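Local coordinates for 1-deoxy-D-xylulose 5-phosphate reductoisomerase (Zymomonas mobilis, PDB 1R0L), which catalyses the NADPH-dependent rearrangement and reduction of 1-deoxy-D-xylulose 5-phosphate to 2-C-methyl-D-erythritol 4-phosphate, an early step of isoprenoid biosynthesis, at residues A100-A105 with N124-V129. Residues are numbered along the deposited sequence; the frame is centred on the assembly and turned at random.
Sequences AIIGCA and NKESLV. With NDP (NADPH dihydro-nicotinamide-adenine-dinucleotide phosphate), chain F.
The flat carboxamide of N124 meets I101 through its amino group, ND2 donating to the carbonyl O of I101, while on the other side of that residue the adenine of NADPH turns one face to the I101 side chain. CG2 of I101 sits over the N3A–C2A part of the ring, 3.6 Å from N3A, with CD1 reaching out past the ring's rim near N3A; CB of A105 lies on the same side of the ring plane, out by the amino group, 3.9 Å from N6A. The hydrogen bond from N124 ND2 to I101 O is modelled implausibly short, at 2.5 Å, and its exact length is doubtful at this resolution. At the other end of the amide, OD1 of N124 accepts a capping bond from S127 N (2.8 Å), which approaches nearly in line with the C=O at 165°. CG lies anti to the backbone N (chi1 179°), carrying the amide away from its own N so that it spans loop and helix start. A leucine here would probably leave the I101 carbonyl without its donor and S127 N without its side-chain cap, leaving the loop that flanks the adenine less firmly tied. Further along the two segments the contact is looser: G103 N lies 4.4 Å from CB of E126. At its positive phi (83°), any CB on G103 would press on the carbonyl O of I102. The principle is that of the Rossmann fold, in which loops after neighbouring parallel strands, here 96-99 and 119-122, meet to form the dinucleotide site; N124 and E126 are predicted NADPH ligands, and K125 between them a predicted substrate ligand.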
# COMPACT_ATOMS: atom_id res chain seq x y z
N ALA B 100 11.06 -24.02 -2.17
CA ALA B 100 10.76 -23.92 -3.61
C ALA B 100 10.54 -25.26 -4.31
O ALA B 100 10.48 -25.30 -5.53
CB ALA B 100 11.88 -23.14 -4.33
N ILE B 101 10.43 -26.35 -3.55
CA ILE B 101 10.17 -27.66 -4.13
C ILE B 101 8.64 -27.74 -4.22
O ILE B 101 7.94 -27.72 -3.21
CB ILE B 101 10.70 -28.82 -3.22
CG1 ILE B 101 12.22 -28.75 -3.09
CG2 ILE B 101 10.27 -30.15 -3.79
CD1 ILE B 101 12.82 -29.88 -2.25
N ILE B 102 8.11 -27.80 -5.44
CA ILE B 102 6.66 -27.83 -5.64
C ILE B 102 6.02 -29.21 -5.71
O ILE B 102 6.67 -30.20 -6.05
CB ILE B 102 6.29 -27.05 -6.92
CG1 ILE B 102 7.02 -27.64 -8.12
CG2 ILE B 102 6.72 -25.61 -6.79
CD1 ILE B 102 6.09 -28.25 -9.12
N GLY B 103 4.72 -29.27 -5.39
CA GLY B 103 3.99 -30.51 -5.44
C GLY B 103 4.15 -31.36 -4.20
O GLY B 103 4.92 -31.01 -3.31
N CYS B 104 3.44 -32.49 -4.14
CA CYS B 104 3.50 -33.39 -2.99
C CYS B 104 4.93 -33.77 -2.60
O CYS B 104 5.19 -34.14 -1.45
CB CYS B 104 2.67 -34.65 -3.28
SG CYS B 104 0.85 -34.45 -3.15
N ALA B 105 5.86 -33.63 -3.55
CA ALA B 105 7.27 -33.99 -3.34
C ALA B 105 8.01 -33.06 -2.38
O ALA B 105 9.05 -33.43 -1.83
CB ALA B 105 8.00 -34.04 -4.66
N ASN B 124 6.28 -22.81 -2.38
CA ASN B 124 5.48 -24.01 -2.57
C ASN B 124 4.04 -23.65 -2.16
O ASN B 124 3.60 -24.02 -1.07
CB ASN B 124 6.02 -25.10 -1.65
CG ASN B 124 5.24 -26.39 -1.74
OD1 ASN B 124 4.01 -26.37 -1.76
ND2 ASN B 124 5.94 -27.51 -1.79
N LYS B 125 3.30 -22.93 -3.01
CA LYS B 125 1.92 -22.53 -2.67
C LYS B 125 1.01 -23.73 -2.50
O LYS B 125 0.11 -23.72 -1.67
CB LYS B 125 1.26 -21.67 -3.75
CG LYS B 125 2.15 -20.90 -4.64
CD LYS B 125 1.55 -20.85 -6.03
CE LYS B 125 1.28 -19.44 -6.48
NZ LYS B 125 0.62 -19.39 -7.80
N GLU B 126 1.22 -24.74 -3.33
CA GLU B 126 0.44 -25.97 -3.30
C GLU B 126 0.30 -26.54 -1.88
O GLU B 126 -0.71 -27.17 -1.56
CB GLU B 126 1.10 -27.02 -4.20
CG GLU B 126 1.05 -26.74 -5.70
CD GLU B 126 1.64 -25.40 -6.07
OE1 GLU B 126 2.54 -24.96 -5.35
OE2 GLU B 126 1.23 -24.80 -7.10
N SER B 127 1.31 -26.32 -1.06
CA SER B 127 1.30 -26.79 0.32
C SER B 127 -0.03 -26.44 0.99
O SER B 127 -0.73 -27.32 1.48
CB SER B 127 2.44 -26.13 1.12
OG SER B 127 3.72 -26.56 0.69
N LEU B 128 -0.36 -25.15 0.98
CA LEU B 128 -1.56 -24.64 1.62
C LEU B 128 -2.89 -25.20 1.11
O LEU B 128 -3.86 -25.33 1.88
CB LEU B 128 -1.57 -23.11 1.56
CG LEU B 128 -0.35 -22.49 2.26
CD1 LEU B 128 -0.39 -20.98 2.09
CD2 LEU B 128 -0.34 -22.87 3.73
N VAL B 129 -2.94 -25.53 -0.17
CA VAL B 129 -4.16 -26.06 -0.74
C VAL B 129 -4.44 -27.47 -0.25
O VAL B 129 -5.56 -27.81 0.14
CB VAL B 129 -4.08 -26.12 -2.26
CG1 VAL B 129 -5.33 -26.76 -2.80
CG2 VAL B 129 -3.90 -24.72 -2.83
PA NDP F . 11.18 -25.97 -11.88
O1A NDP F . 11.36 -24.80 -12.62
O2A NDP F . 11.57 -27.39 -12.40
O5B NDP F . 12.02 -25.94 -10.53
C5B NDP F . 11.65 -27.10 -9.92
C4B NDP F . 12.61 -27.05 -8.87
O4B NDP F . 12.13 -28.16 -8.13
C3B NDP F . 14.15 -27.41 -9.17
O3B NDP F . 15.03 -26.95 -8.04
C2B NDP F . 14.04 -28.90 -9.20
O2B NDP F . 15.20 -29.72 -9.37
C1B NDP F . 13.15 -29.14 -7.99
N9A NDP F . 12.47 -30.40 -8.09
C8A NDP F . 11.78 -30.81 -9.22
N7A NDP F . 11.25 -31.97 -9.05
C5A NDP F . 11.57 -32.37 -7.80
C6A NDP F . 11.28 -33.53 -7.05
N6A NDP F . 10.52 -34.52 -7.54
N1A NDP F . 11.77 -33.61 -5.80
C2A NDP F . 12.53 -32.62 -5.27
N3A NDP F . 12.85 -31.49 -5.90
C4A NDP F . 12.34 -31.43 -7.18
O3 NDP F . 9.68 -26.05 -11.43
P2B NDP F . 16.11 -29.55 -10.61
O1X NDP F . 16.02 -28.28 -11.35
O2X NDP F . 16.59 -30.84 -11.18
O3X NDP F . 14.88 -29.86 -11.45